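Enoyl-CoA hydratase/carnithine racemase (Magnetospirillum magneticum, PDB 4NEK) probably acts on enoyl-CoA thioesters as a member of the enoyl-CoA hydratase/isomerase family, perhaps shifting a double bond from the delta(3) to the delta(2) position. Local coordinates at residues C[44-52]-C[187-198]; C[87-95]-C[198-209]. One frame throughout, in Å; residues are numbered along the deposited sequence.

From the N terminus the chain runs through helix 29-44 and the turn after it into strand 50-54. It then forms helix 79-88 and the loop into strand 94-98, the next strand of the same parallel run. Contact 1 closes the longer loop, bringing 187-198 back to 44-52 with 134 residues between them. Contact 2 closes a second one, from 87-95 to 198-209. The two loops cross rather than nest, because their segments alternate along the chain. Arg-198 belongs to both contacts. Contact 1 sets helix 179-194 on strand 50-54. Contact 2 sets the following helix, 198-208, on the loop into strand 94-98.

Contact 1: C[44-52]-C[187-198]; sequences ADDDVNVFL and MAAARKLAAKPR
Arg-198 reaches the turn at Asp-46 with both terminal nitrogens. NH2 forms a salt bridge with Asp-46 OD1 at 2.6 Å, and the N-H points almost straight at it (164°). OD1 lies in the guanidinium plane, but NH2 sits above the carboxylate plane. NH1 donates to two backbone carbonyls, Asp-46 O at 2.9 Å and Val-48 O, meeting each from above its carbonyl plane. Asn-49 OD1 also lies close, 3.1 Å from NH1. The amide and guanidinium planes are steeply inclined.

The other end of that amide bonds to the C-terminal part of helix 179-194. Asn-49 ND2 donates to Ala-194 O at 3.0 Å, in the carbonyl plane and on a lone pair. Asn-49 CG lies beside its own backbone N (chi1 -71°), which turns the amide to this carbonyl.

Further along, the contact is apolar. Val-50 CG2 meets Leu-193 CB at 3.8 Å and Ala-194 CB at 4.0 Å, while CG1 touches Ala-190 CB. The Leu-52 side chain crosses that of selenomethionine Met-187 at about a right angle, with Leu-52 CD2 4.1 Å from Met-187 CE.

In the second shell, Asp-45 OD1 accepts from Asp-47 N in an Asx turn, within the type I turn 45-48 that presents Asp-46. Lys-92 NZ also donates to Val-48 O. Strand 50-52 and helix segment 187-194 run nearly antiparallel, with axes 8.4 Å apart at closest approach. A helix packed antiparallel on a parallel strand in this way is an alpha/beta arrangement, here part of the crotonase fold.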
ATOM      1  N   ALA C  44      25.177  31.713   1.627  1.00 38.33           N
ATOM      2  CA  ALA C  44      26.130  32.609   2.308  1.00 40.30           C
ATOM      3  C   ALA C  44      25.517  33.438   3.431  1.00 38.84           C
ATOM      4  O   ALA C  44      26.230  33.914   4.295  1.00 36.98           O
ATOM      5  CB  ALA C  44      26.755  33.540   1.304  1.00 37.12           C
ATOM      6  N   ASP C  45      24.195  33.550   3.467  1.00 38.09           N
ATOM      7  CA  ASP C  45      23.528  34.388   4.463  1.00 38.00           C
ATOM      8  C   ASP C  45      23.345  33.688   5.801  1.00 40.73           C
ATOM      9  O   ASP C  45      22.619  32.686   5.944  1.00 41.48           O
ATOM     10  CB  ASP C  45      22.166  34.806   3.917  1.00 41.80           C
ATOM     11  CG  ASP C  45      21.426  35.807   4.812  1.00 44.27           C
ATOM     12  OD1 ASP C  45      21.858  36.046   5.975  1.00 46.26           O
ATOM     13  OD2 ASP C  45      20.381  36.334   4.326  1.00 44.51           O
ATOM     14  N   ASP C  46      23.953  34.263   6.808  1.00 39.37           N
ATOM     15  CA  ASP C  46      23.865  33.749   8.140  1.00 42.57           C
ATOM     16  C   ASP C  46      22.460  33.810   8.754  1.00 38.60           C
ATOM     17  O   ASP C  46      22.174  33.101   9.695  1.00 38.10           O
ATOM     18  CB  ASP C  46      24.830  34.520   8.998  1.00 51.71           C
ATOM     19  CG  ASP C  46      25.038  33.873  10.361  1.00 58.99           C
ATOM     20  OD1 ASP C  46      24.428  32.891  10.787  1.00 71.89           O
ATOM     21  OD2 ASP C  46      25.805  34.406  11.090  1.00 72.09           O
ATOM     22  N   ASP C  47      21.572  34.623   8.241  1.00 38.34           N
ATOM     23  CA  ASP C  47      20.196  34.634   8.761  1.00 42.65           C
ATOM     24  C   ASP C  47      19.319  33.550   8.174  1.00 36.29           C
ATOM     25  O   ASP C  47      18.164  33.407   8.556  1.00 32.44           O
ATOM     26  CB  ASP C  47      19.521  35.967   8.438  1.00 50.25           C
ATOM     27  CG  ASP C  47      20.207  37.145   9.108  1.00 56.32           C
ATOM     28  OD1 ASP C  47      20.475  37.051  10.317  1.00 59.57           O
ATOM     29  OD2 ASP C  47      20.483  38.143   8.424  1.00 63.58           O
ATOM     30  N   VAL C  48      19.852  32.820   7.213  1.00 33.66           N
ATOM     31  CA  VAL C  48      19.116  31.753   6.552  1.00 32.00           C
ATOM     32  C   VAL C  48      19.552  30.357   7.011  1.00 29.52           C
ATOM     33  O   VAL C  48      20.725  30.016   6.940  1.00 27.86           O
ATOM     34  CB  VAL C  48      19.340  31.827   5.070  1.00 31.35           C
ATOM     35  CG1 VAL C  48      18.727  30.615   4.386  1.00 34.67           C
ATOM     36  CG2 VAL C  48      18.723  33.093   4.548  1.00 32.03           C
ATOM     37  N   ASN C  49      18.591  29.581   7.481  1.00 27.98           N
ATOM     38  CA  ASN C  49      18.833  28.218   7.866  1.00 28.55           C
ATOM     39  C   ASN C  49      18.294  27.194   6.895  1.00 28.62           C
ATOM     40  O   ASN C  49      18.843  26.099   6.821  1.00 25.73           O
ATOM     41  CB  ASN C  49      18.177  27.947   9.202  1.00 31.23           C
ATOM     42  CG  ASN C  49      18.880  28.653  10.345  1.00 32.48           C
ATOM     43  OD1 ASN C  49      19.904  29.305  10.169  1.00 34.35           O
ATOM     44  ND2 ASN C  49      18.367  28.464  11.523  1.00 31.72           N
ATOM     45  N   VAL C  50      17.246  27.553   6.150  1.00 25.79           N
ATOM     46  CA  VAL C  50      16.548  26.611   5.311  1.00 25.18           C
ATOM     47  C   VAL C  50      16.010  27.343   4.097  1.00 24.15           C
ATOM     48  O   VAL C  50      15.591  28.480   4.225  1.00 25.26           O
ATOM     49  CB  VAL C  50      15.361  26.030   6.096  1.00 26.42           C
ATOM     50  CG1 VAL C  50      14.536  25.077   5.256  1.00 26.25           C
ATOM     51  CG2 VAL C  50      15.869  25.298   7.307  1.00 28.30           C
ATOM     52  N   PHE C  51      15.929  26.651   2.960  1.00 25.18           N
ATOM     53  CA  PHE C  51      15.214  27.141   1.774  1.00 25.64           C
ATOM     54  C   PHE C  51      13.853  26.519   1.630  1.00 25.81           C
ATOM     55  O   PHE C  51      13.661  25.349   1.912  1.00 24.50           O
ATOM     56  CB  PHE C  51      15.963  26.774   0.513  1.00 27.20           C
ATOM     57  CG  PHE C  51      17.305  27.445   0.375  1.00 26.30           C
ATOM     58  CD1 PHE C  51      17.400  28.666  -0.230  1.00 26.49           C
ATOM     59  CD2 PHE C  51      18.463  26.810   0.792  1.00 25.02           C
ATOM     60  CE1 PHE C  51      18.634  29.283  -0.374  1.00 28.22           C
ATOM     61  CE2 PHE C  51      19.694  27.408   0.641  1.00 25.91           C
ATOM     62  CZ  PHE C  51      19.787  28.655   0.083  1.00 26.82           C
ATOM     63  N   LEU C  52      12.935  27.305   1.109  1.00 27.05           N
ATOM     64  CA  LEU C  52      11.639  26.797   0.732  1.00 27.30           C
ATOM     65  C   LEU C  52      11.307  27.230  -0.702  1.00 27.30           C
ATOM     66  O   LEU C  52      11.177  28.399  -0.978  1.00 25.56           O
ATOM     67  CB  LEU C  52      10.590  27.336   1.670  1.00 27.36           C
ATOM     68  CG  LEU C  52       9.145  27.099   1.246  1.00 28.86           C
ATOM     69  CD1 LEU C  52       8.874  25.615   1.177  1.00 29.78           C
ATOM     70  CD2 LEU C  52       8.196  27.704   2.244  1.00 30.09           C
HETATM   71  N   MSE C 187       5.785  25.354   4.839  1.00 26.57           N
HETATM   72  CA  MSE C 187       6.459  26.375   5.625  1.00 25.74           C
HETATM   73  C   MSE C 187       6.664  25.874   7.019  1.00 24.69           C
HETATM   74  O   MSE C 187       7.680  26.148   7.636  1.00 22.82           O
HETATM   75  CB  MSE C 187       5.638  27.657   5.587  1.00 28.77           C
HETATM   76  CG  MSE C 187       6.177  28.721   6.514  1.00 32.72           C
HETATM   77 SE   MSE C 187       8.046  29.295   6.098  1.00 44.72          SE
HETATM   78  CE  MSE C 187       7.560  30.773   4.880  1.00 39.30           C
ATOM     79  N   ALA C 188       5.689  25.157   7.553  1.00 22.81           N
ATOM     80  CA  ALA C 188       5.811  24.645   8.925  1.00 25.31           C
ATOM     81  C   ALA C 188       6.939  23.663   8.998  1.00 24.17           C
ATOM     82  O   ALA C 188       7.682  23.654   9.958  1.00 28.57           O
ATOM     83  CB  ALA C 188       4.512  23.982   9.402  1.00 25.39           C
ATOM     84  N   ALA C 189       7.088  22.852   7.964  1.00 22.45           N
ATOM     85  CA  ALA C 189       8.211  21.928   7.925  1.00 22.18           C
ATOM     86  C   ALA C 189       9.560  22.660   7.820  1.00 22.92           C
ATOM     87  O   ALA C 189      10.521  22.297   8.485  1.00 20.41           O
ATOM     88  CB  ALA C 189       8.033  20.978   6.778  1.00 21.81           C
ATOM     89  N   ALA C 190       9.603  23.712   7.005  1.00 22.06           N
ATOM     90  CA  ALA C 190      10.779  24.536   6.927  1.00 23.30           C
ATOM     91  C   ALA C 190      11.151  25.146   8.270  1.00 23.41           C
ATOM     92  O   ALA C 190      12.331  25.181   8.645  1.00 25.12           O
ATOM     93  CB  ALA C 190      10.579  25.636   5.900  1.00 24.39           C
ATOM     94  N   ARG C 191      10.170  25.661   8.984  1.00 25.74           N
ATOM     95  CA  ARG C 191      10.423  26.275  10.302  1.00 27.18           C
ATOM     96  C   ARG C 191      10.897  25.241  11.318  1.00 26.03           C
ATOM     97  O   ARG C 191      11.750  25.510  12.138  1.00 26.41           O
ATOM     98  CB  ARG C 191       9.175  26.934  10.858  1.00 30.04           C
ATOM     99  CG  ARG C 191       8.858  28.239  10.198  1.00 35.50           C
ATOM    100  CD  ARG C 191       7.796  28.993  10.979  1.00 41.72           C
ATOM    101  NE  ARG C 191       7.212  30.033  10.139  1.00 51.01           N
ATOM    102  CZ  ARG C 191       7.791  31.201   9.845  1.00 61.03           C
ATOM    103  NH1 ARG C 191       8.971  31.542  10.364  1.00 69.45           N
ATOM    104  NH2 ARG C 191       7.177  32.046   9.026  1.00 60.10           N
ATOM    105  N   LYS C 192      10.351  24.053  11.246  1.00 24.90           N
ATOM    106  CA  LYS C 192      10.760  23.042  12.158  1.00 24.83           C
ATOM    107  C   LYS C 192      12.241  22.700  11.892  1.00 25.20           C
ATOM    108  O   LYS C 192      13.011  22.523  12.816  1.00 25.75           O
ATOM    109  CB  LYS C 192       9.851  21.845  12.018  1.00 25.82           C
ATOM    110  CG  LYS C 192      10.076  20.853  13.101  1.00 29.12           C
ATOM    111  CD  LYS C 192       9.052  19.720  13.106  1.00 33.75           C
ATOM    112  CE  LYS C 192       9.476  18.672  14.138  1.00 34.46           C
ATOM    113  NZ  LYS C 192       8.352  17.761  14.520  1.00 39.21           N
ATOM    114  N   LEU C 193      12.651  22.631  10.629  1.00 23.43           N
ATOM    115  CA  LEU C 193      14.054  22.455  10.325  1.00 24.25           C
ATOM    116  C   LEU C 193      14.885  23.655  10.779  1.00 25.45           C
ATOM    117  O   LEU C 193      16.016  23.499  11.257  1.00 22.24           O
ATOM    118  CB  LEU C 193      14.268  22.265   8.839  1.00 25.20           C
ATOM    119  CG  LEU C 193      13.838  20.918   8.290  1.00 26.46           C
ATOM    120  CD1 LEU C 193      13.852  20.937   6.781  1.00 28.40           C
ATOM    121  CD2 LEU C 193      14.742  19.816   8.788  1.00 27.82           C
ATOM    122  N   ALA C 194      14.327  24.848  10.631  1.00 25.40           N
ATOM    123  CA  ALA C 194      15.078  26.045  10.941  1.00 28.88           C
ATOM    124  C   ALA C 194      15.298  26.155  12.436  1.00 31.91           C
ATOM    125  O   ALA C 194      16.244  26.804  12.856  1.00 31.07           O
ATOM    126  CB  ALA C 194      14.369  27.292  10.421  1.00 30.08           C
ATOM    127  N   ALA C 195      14.443  25.514  13.238  1.00 31.06           N
ATOM    128  CA  ALA C 195      14.612  25.549  14.694  1.00 28.04           C
ATOM    129  C   ALA C 195      15.607  24.519  15.183  1.00 28.16           C
ATOM    130  O   ALA C 195      15.961  24.542  16.328  1.00 31.50           O
ATOM    131  CB  ALA C 195      13.302  25.326  15.392  1.00 28.74           C
ATOM    132  N   LYS C 196      16.093  23.625  14.332  1.00 28.14           N
ATOM    133  CA  LYS C 196      17.162  22.736  14.741  1.00 27.55           C
ATOM    134  C   LYS C 196      18.470  23.530  14.780  1.00 28.75           C
ATOM    135  O   LYS C 196      18.560  24.591  14.168  1.00 30.46           O
ATOM    136  CB  LYS C 196      17.354  21.633  13.716  1.00 27.23           C
ATOM    137  CG  LYS C 196      16.130  20.859  13.397  1.00 26.38           C
ATOM    138  CD  LYS C 196      15.418  20.391  14.624  1.00 27.21           C
ATOM    139  CE  LYS C 196      14.531  19.214  14.247  1.00 27.41           C
ATOM    140  NZ  LYS C 196      13.461  19.064  15.229  1.00 26.86           N
ATOM    141  N   PRO C 197      19.502  22.996  15.451  1.00 29.00           N
ATOM    142  CA  PRO C 197      20.833  23.617  15.404  1.00 31.99           C
ATOM    143  C   PRO C 197      21.501  23.503  14.039  1.00 31.08           C
ATOM    144  O   PRO C 197      21.875  22.403  13.620  1.00 34.51           O
ATOM    145  CB  PRO C 197      21.633  22.829  16.471  1.00 33.57           C
ATOM    146  CG  PRO C 197      20.925  21.524  16.612  1.00 32.53           C
ATOM    147  CD  PRO C 197      19.483  21.815  16.332  1.00 31.29           C
ATOM    148  N   ARG C 198      21.654  24.635  13.360  1.00 31.87           N
ATOM    149  CA  ARG C 198      22.084  24.643  11.984  1.00 33.59           C
ATOM    150  C   ARG C 198      23.363  23.861  11.731  1.00 31.62           C
ATOM    151  O   ARG C 198      23.476  23.136  10.735  1.00 33.24           O
ATOM    152  CB  ARG C 198      22.227  26.066  11.436  1.00 35.97           C
ATOM    153  CG  ARG C 198      22.597  26.036   9.936  1.00 43.78           C
ATOM    154  CD  ARG C 198      22.614  27.402   9.250  1.00 46.44           C
ATOM    155  NE  ARG C 198      23.577  28.294   9.889  1.00 50.57           N
ATOM    156  CZ  ARG C 198      23.570  29.617   9.805  1.00 48.20           C
ATOM    157  NH1 ARG C 198      22.675  30.265   9.091  1.00 47.43           N
ATOM    158  NH2 ARG C 198      24.486  30.287  10.456  1.00 55.24           N
TER

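Contact 2: C[87-95]-C[198-209]; sequences VAGARKPVV and RSILVQIKALMK
Lys-205 crosses from helix 198-208 to the loop that joins helix 79-88 to strand 94-98, an alpha/beta connection of the crotonase fold. CB points toward the loop, and CG stands opposite the backbone N (chi1 174°). The chain beyond is extended. CD passes Arg-91 O at 3.6 Å. CE comes next to Ala-90 O. NZ donates to Lys-92 O at 2.8 Å, from above the carbonyl plane, and makes a weak hydrogen bond to Ala-90 O. Its charge is met by a salt bridge to Asp-114. The ammonium thus joins helix 198-208 to the loop carbonyls and to Asp-114, whose OD2 also takes the N-H of Val-94.

Beside it, Pro-93 CG packs on Leu-201 CD2 at 3.7 Å. Val-202 CG1 lies near the edge of the Arg-91 guanidinium, 3.6 Å from NH1. Ala-206 CB covers one face of that group, toward its rim. Bends at chi2 and chi3 bring the Arg-91 guanidinium beside Val-202 and Ala-206. Lys-92 NZ is 3.8 Å from Arg-198 NH1, but it donates to Gly-42 O as well as Val-48 O, and Arg-198 has Asp-46 as its partner.

Two waters lie in the contact. One is between Arg-91 O and Val-202 O; its short distance to Arg-91 O makes that leg doubtful. At the end of the helix, Lys-209 NZ donates to Ala-88 O at 3.3 Å, and the other water accepts from NZ at 2.7 Å and donates to the same Ala-88 O.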
ATOM      1  N   VAL C  87      21.544  23.616  -6.403  1.00 28.32           N
ATOM      2  CA  VAL C  87      20.634  22.902  -5.515  1.00 29.51           C
ATOM      3  C   VAL C  87      21.217  21.576  -5.076  1.00 28.64           C
ATOM      4  O   VAL C  87      21.155  21.229  -3.907  1.00 33.51           O
ATOM      5  CB  VAL C  87      19.284  22.650  -6.175  1.00 33.29           C
ATOM      6  CG1 VAL C  87      18.387  21.887  -5.227  1.00 33.34           C
ATOM      7  CG2 VAL C  87      18.642  23.976  -6.532  1.00 34.05           C
ATOM      8  N   ALA C  88      21.765  20.825  -6.008  1.00 29.37           N
ATOM      9  CA  ALA C  88      22.381  19.557  -5.681  1.00 30.81           C
ATOM     10  C   ALA C  88      23.475  19.720  -4.644  1.00 34.11           C
ATOM     11  O   ALA C  88      23.611  18.880  -3.788  1.00 35.30           O
ATOM     12  CB  ALA C  88      22.947  18.908  -6.917  1.00 31.52           C
ATOM     13  N   GLY C  89      24.241  20.803  -4.721  1.00 35.54           N
ATOM     14  CA  GLY C  89      25.323  21.053  -3.771  1.00 33.37           C
ATOM     15  C   GLY C  89      24.951  21.899  -2.551  1.00 35.49           C
ATOM     16  O   GLY C  89      25.809  22.183  -1.708  1.00 37.51           O
ATOM     17  N   ALA C  90      23.691  22.303  -2.412  1.00 33.13           N
ATOM     18  CA  ALA C  90      23.330  23.161  -1.281  1.00 33.05           C
ATOM     19  C   ALA C  90      23.551  22.473   0.039  1.00 33.24           C
ATOM     20  O   ALA C  90      23.061  21.363   0.255  1.00 34.07           O
ATOM     21  CB  ALA C  90      21.889  23.608  -1.383  1.00 33.40           C
ATOM     22  N   ARG C  91      24.276  23.135   0.930  1.00 32.59           N
ATOM     23  CA  ARG C  91      24.586  22.577   2.249  1.00 34.61           C
ATOM     24  C   ARG C  91      23.396  22.683   3.187  1.00 30.71           C
ATOM     25  O   ARG C  91      23.176  21.831   4.040  1.00 31.14           O
ATOM     26  CB  ARG C  91      25.816  23.273   2.827  1.00 40.03           C
ATOM     27  CG  ARG C  91      27.087  23.083   1.986  1.00 45.75           C
ATOM     28  CD  ARG C  91      27.890  21.808   2.321  1.00 58.96           C
ATOM     29  NE  ARG C  91      28.208  21.603   3.755  1.00 70.31           N
ATOM     30  CZ  ARG C  91      29.103  20.739   4.269  1.00 71.50           C
ATOM     31  NH1 ARG C  91      29.243  20.666   5.589  1.00 67.90           N
ATOM     32  NH2 ARG C  91      29.864  19.957   3.501  1.00 74.57           N
ATOM     33  N   LYS C  92      22.612  23.723   3.028  1.00 28.16           N
ATOM     34  CA  LYS C  92      21.436  23.910   3.862  1.00 26.71           C
ATOM     35  C   LYS C  92      20.236  23.140   3.312  1.00 23.85           C
ATOM     36  O   LYS C  92      20.171  22.833   2.146  1.00 21.93           O
ATOM     37  CB  LYS C  92      21.083  25.399   3.993  1.00 27.08           C
ATOM     38  CG  LYS C  92      22.207  26.225   4.587  1.00 29.34           C
ATOM     39  CD  LYS C  92      21.895  27.736   4.687  1.00 30.15           C
ATOM     40  CE  LYS C  92      23.122  28.491   5.182  1.00 28.01           C
ATOM     41  NZ  LYS C  92      22.903  29.941   5.291  1.00 31.69           N
ATOM     42  N   PRO C  93      19.292  22.845   4.169  1.00 23.60           N
ATOM     43  CA  PRO C  93      18.133  22.075   3.772  1.00 23.87           C
ATOM     44  C   PRO C  93      17.232  22.813   2.830  1.00 22.43           C
ATOM     45  O   PRO C  93      17.161  24.039   2.870  1.00 20.90           O
ATOM     46  CB  PRO C  93      17.362  21.850   5.083  1.00 24.65           C
ATOM     47  CG  PRO C  93      18.327  22.147   6.176  1.00 25.68           C
ATOM     48  CD  PRO C  93      19.307  23.134   5.617  1.00 24.82           C
ATOM     49  N   VAL C  94      16.516  22.035   2.026  1.00 21.78           N
ATOM     50  CA  VAL C  94      15.672  22.558   0.968  1.00 22.89           C
ATOM     51  C   VAL C  94      14.332  21.824   1.010  1.00 23.03           C
ATOM     52  O   VAL C  94      14.280  20.618   0.964  1.00 21.29           O
ATOM     53  CB  VAL C  94      16.327  22.309  -0.388  1.00 23.31           C
ATOM     54  CG1 VAL C  94      15.458  22.819  -1.510  1.00 23.29           C
ATOM     55  CG2 VAL C  94      17.716  22.942  -0.454  1.00 23.54           C
ATOM     56  N   VAL C  95      13.264  22.584   1.153  1.00 23.78           N
ATOM     57  CA  VAL C  95      11.920  22.042   1.191  1.00 22.65           C
ATOM     58  C   VAL C  95      11.191  22.558  -0.025  1.00 21.53           C
ATOM     59  O   VAL C  95      11.375  23.708  -0.387  1.00 22.86           O
ATOM     60  CB  VAL C  95      11.185  22.575   2.430  1.00 23.15           C
ATOM     61  CG1 VAL C  95       9.730  22.078   2.462  1.00 22.12           C
ATOM     62  CG2 VAL C  95      11.923  22.162   3.694  1.00 21.95           C
ATOM     63  N   ARG C 198      21.654  24.635  13.360  1.00 31.87           N
ATOM     64  CA  ARG C 198      22.084  24.643  11.984  1.00 33.59           C
ATOM     65  C   ARG C 198      23.363  23.861  11.731  1.00 31.62           C
ATOM     66  O   ARG C 198      23.476  23.136  10.735  1.00 33.24           O
ATOM     67  CB  ARG C 198      22.227  26.066  11.436  1.00 35.97           C
ATOM     68  CG  ARG C 198      22.597  26.036   9.936  1.00 43.78           C
ATOM     69  CD  ARG C 198      22.614  27.402   9.250  1.00 46.44           C
ATOM     70  NE  ARG C 198      23.577  28.294   9.889  1.00 50.57           N
ATOM     71  CZ  ARG C 198      23.570  29.617   9.805  1.00 48.20           C
ATOM     72  NH1 ARG C 198      22.675  30.265   9.091  1.00 47.43           N
ATOM     73  NH2 ARG C 198      24.486  30.287  10.456  1.00 55.24           N
ATOM     74  N   SER C 199      24.354  24.035  12.573  1.00 30.49           N
ATOM     75  CA  SER C 199      25.665  23.472  12.235  1.00 33.05           C
ATOM     76  C   SER C 199      25.591  21.962  12.273  1.00 31.73           C
ATOM     77  O   SER C 199      26.220  21.302  11.485  1.00 38.69           O
ATOM     78  CB  SER C 199      26.715  23.978  13.200  1.00 33.30           C
ATOM     79  OG  SER C 199      26.243  23.734  14.497  1.00 42.42           O
ATOM     80  N   ILE C 200      24.810  21.416  13.185  1.00 28.87           N
ATOM     81  CA  ILE C 200      24.614  19.979  13.230  1.00 29.13           C
ATOM     82  C   ILE C 200      23.762  19.473  12.082  1.00 28.10           C
ATOM     83  O   ILE C 200      24.094  18.483  11.425  1.00 29.63           O
ATOM     84  CB  ILE C 200      23.875  19.551  14.511  1.00 33.64           C
ATOM     85  CG1 ILE C 200      24.561  20.118  15.777  1.00 35.13           C
ATOM     86  CG2 ILE C 200      23.790  18.036  14.582  1.00 31.42           C
ATOM     87  CD1 ILE C 200      26.026  19.750  15.927  1.00 33.75           C
ATOM     88  N   LEU C 201      22.679  20.174  11.813  1.00 27.13           N
ATOM     89  CA  LEU C 201      21.780  19.779  10.760  1.00 25.72           C
ATOM     90  C   LEU C 201      22.484  19.668   9.434  1.00 27.83           C
ATOM     91  O   LEU C 201      22.269  18.727   8.659  1.00 28.78           O
ATOM     92  CB  LEU C 201      20.667  20.780  10.622  1.00 26.87           C
ATOM     93  CG  LEU C 201      19.486  20.325   9.774  1.00 28.99           C
ATOM     94  CD1 LEU C 201      18.913  18.998  10.219  1.00 28.73           C
ATOM     95  CD2 LEU C 201      18.373  21.359   9.837  1.00 30.68           C
ATOM     96  N   VAL C 202      23.333  20.631   9.165  1.00 26.37           N
ATOM     97  CA  VAL C 202      24.123  20.636   7.961  1.00 27.33           C
ATOM     98  C   VAL C 202      25.041  19.414   7.863  1.00 27.90           C
ATOM     99  O   VAL C 202      25.229  18.856   6.776  1.00 29.03           O
ATOM    100  CB  VAL C 202      24.923  21.978   7.905  1.00 27.94           C
ATOM    101  CG1 VAL C 202      26.150  21.899   7.024  1.00 26.72           C
ATOM    102  CG2 VAL C 202      24.006  23.097   7.425  1.00 27.90           C
ATOM    103  N   GLN C 203      25.611  19.002   8.980  1.00 28.63           N
ATOM    104  CA  GLN C 203      26.485  17.837   8.986  1.00 30.86           C
ATOM    105  C   GLN C 203      25.694  16.578   8.723  1.00 28.88           C
ATOM    106  O   GLN C 203      26.146  15.658   8.040  1.00 29.17           O
ATOM    107  CB  GLN C 203      27.141  17.695  10.344  1.00 39.27           C
ATOM    108  CG  GLN C 203      28.149  18.773  10.687  1.00 46.47           C
ATOM    109  CD  GLN C 203      29.302  18.761   9.710  1.00 55.47           C
ATOM    110  OE1 GLN C 203      29.903  17.718   9.448  1.00 55.91           O
ATOM    111  NE2 GLN C 203      29.593  19.920   9.132  1.00 63.78           N
ATOM    112  N   ILE C 204      24.492  16.523   9.274  1.00 28.35           N
ATOM    113  CA  ILE C 204      23.633  15.382   9.044  1.00 26.96           C
ATOM    114  C   ILE C 204      23.305  15.274   7.581  1.00 26.64           C
ATOM    115  O   ILE C 204      23.372  14.185   6.988  1.00 25.07           O
ATOM    116  CB  ILE C 204      22.373  15.481   9.885  1.00 28.48           C
ATOM    117  CG1 ILE C 204      22.759  15.231  11.361  1.00 29.62           C
ATOM    118  CG2 ILE C 204      21.350  14.433   9.474  1.00 28.36           C
ATOM    119  CD1 ILE C 204      21.602  15.377  12.331  1.00 28.96           C
ATOM    120  N   LYS C 205      22.939  16.397   6.977  1.00 25.88           N
ATOM    121  CA  LYS C 205      22.575  16.375   5.561  1.00 25.09           C
ATOM    122  C   LYS C 205      23.768  15.946   4.734  1.00 23.58           C
ATOM    123  O   LYS C 205      23.626  15.125   3.827  1.00 22.19           O
ATOM    124  CB  LYS C 205      22.057  17.728   5.101  1.00 25.55           C
ATOM    125  CG  LYS C 205      21.799  17.775   3.622  1.00 25.49           C
ATOM    126  CD  LYS C 205      21.040  19.017   3.224  1.00 24.48           C
ATOM    127  CE  LYS C 205      21.124  19.110   1.718  1.00 22.71           C
ATOM    128  NZ  LYS C 205      20.253  20.178   1.182  1.00 23.27           N
ATOM    129  N   ALA C 206      24.956  16.451   5.069  1.00 24.41           N
ATOM    130  CA  ALA C 206      26.157  16.112   4.294  1.00 23.75           C
ATOM    131  C   ALA C 206      26.486  14.632   4.412  1.00 24.13           C
ATOM    132  O   ALA C 206      26.813  13.976   3.429  1.00 25.51           O
ATOM    133  CB  ALA C 206      27.332  16.941   4.728  1.00 24.25           C
ATOM    134  N   LEU C 207      26.348  14.080   5.598  1.00 23.62           N
ATOM    135  CA  LEU C 207      26.534  12.623   5.748  1.00 27.14           C
ATOM    136  C   LEU C 207      25.505  11.815   4.945  1.00 27.42           C
ATOM    137  O   LEU C 207      25.851  10.888   4.214  1.00 24.94           O
ATOM    138  CB  LEU C 207      26.430  12.216   7.214  1.00 28.51           C
ATOM    139  CG  LEU C 207      27.652  12.586   8.046  1.00 30.16           C
ATOM    140  CD1 LEU C 207      27.299  12.471   9.518  1.00 30.81           C
ATOM    141  CD2 LEU C 207      28.850  11.715   7.701  1.00 31.76           C
HETATM  142  N   MSE C 208      24.250  12.233   5.023  1.00 29.17           N
HETATM  143  CA  MSE C 208      23.203  11.539   4.277  1.00 30.61           C
HETATM  144  C   MSE C 208      23.504  11.514   2.826  1.00 27.90           C
HETATM  145  O   MSE C 208      23.179  10.556   2.158  1.00 25.79           O
HETATM  146  CB  MSE C 208      21.847  12.195   4.480  1.00 29.86           C
HETATM  147  CG  MSE C 208      21.312  11.828   5.860  1.00 31.71           C
HETATM  148 SE   MSE C 208      19.662  12.816   6.168  1.00 38.05          SE
HETATM  149  CE  MSE C 208      18.419  11.778   5.055  1.00 36.30           C
ATOM    150  N   LYS C 209      24.103  12.583   2.330  1.00 30.18           N
ATOM    151  CA  LYS C 209      24.327  12.733   0.899  1.00 29.31           C
ATOM    152  C   LYS C 209      25.714  12.347   0.472  1.00 30.52           C
ATOM    153  O   LYS C 209      26.100  12.567  -0.668  1.00 30.03           O
ATOM    154  CB  LYS C 209      24.034  14.166   0.508  1.00 29.60           C
ATOM    155  CG  LYS C 209      22.562  14.450   0.667  1.00 32.62           C
ATOM    156  CD  LYS C 209      22.163  15.816   0.197  1.00 34.69           C
ATOM    157  CE  LYS C 209      22.303  15.938  -1.299  1.00 37.01           C
ATOM    158  NZ  LYS C 209      21.634  17.179  -1.780  1.00 39.85           N
TER
HETATM  159  O   HOH W   1      21.746  16.315  -4.283  1.00 30.04           O
HETATM  160  O   HOH W   2      24.699  19.792   4.163  1.00 28.87           O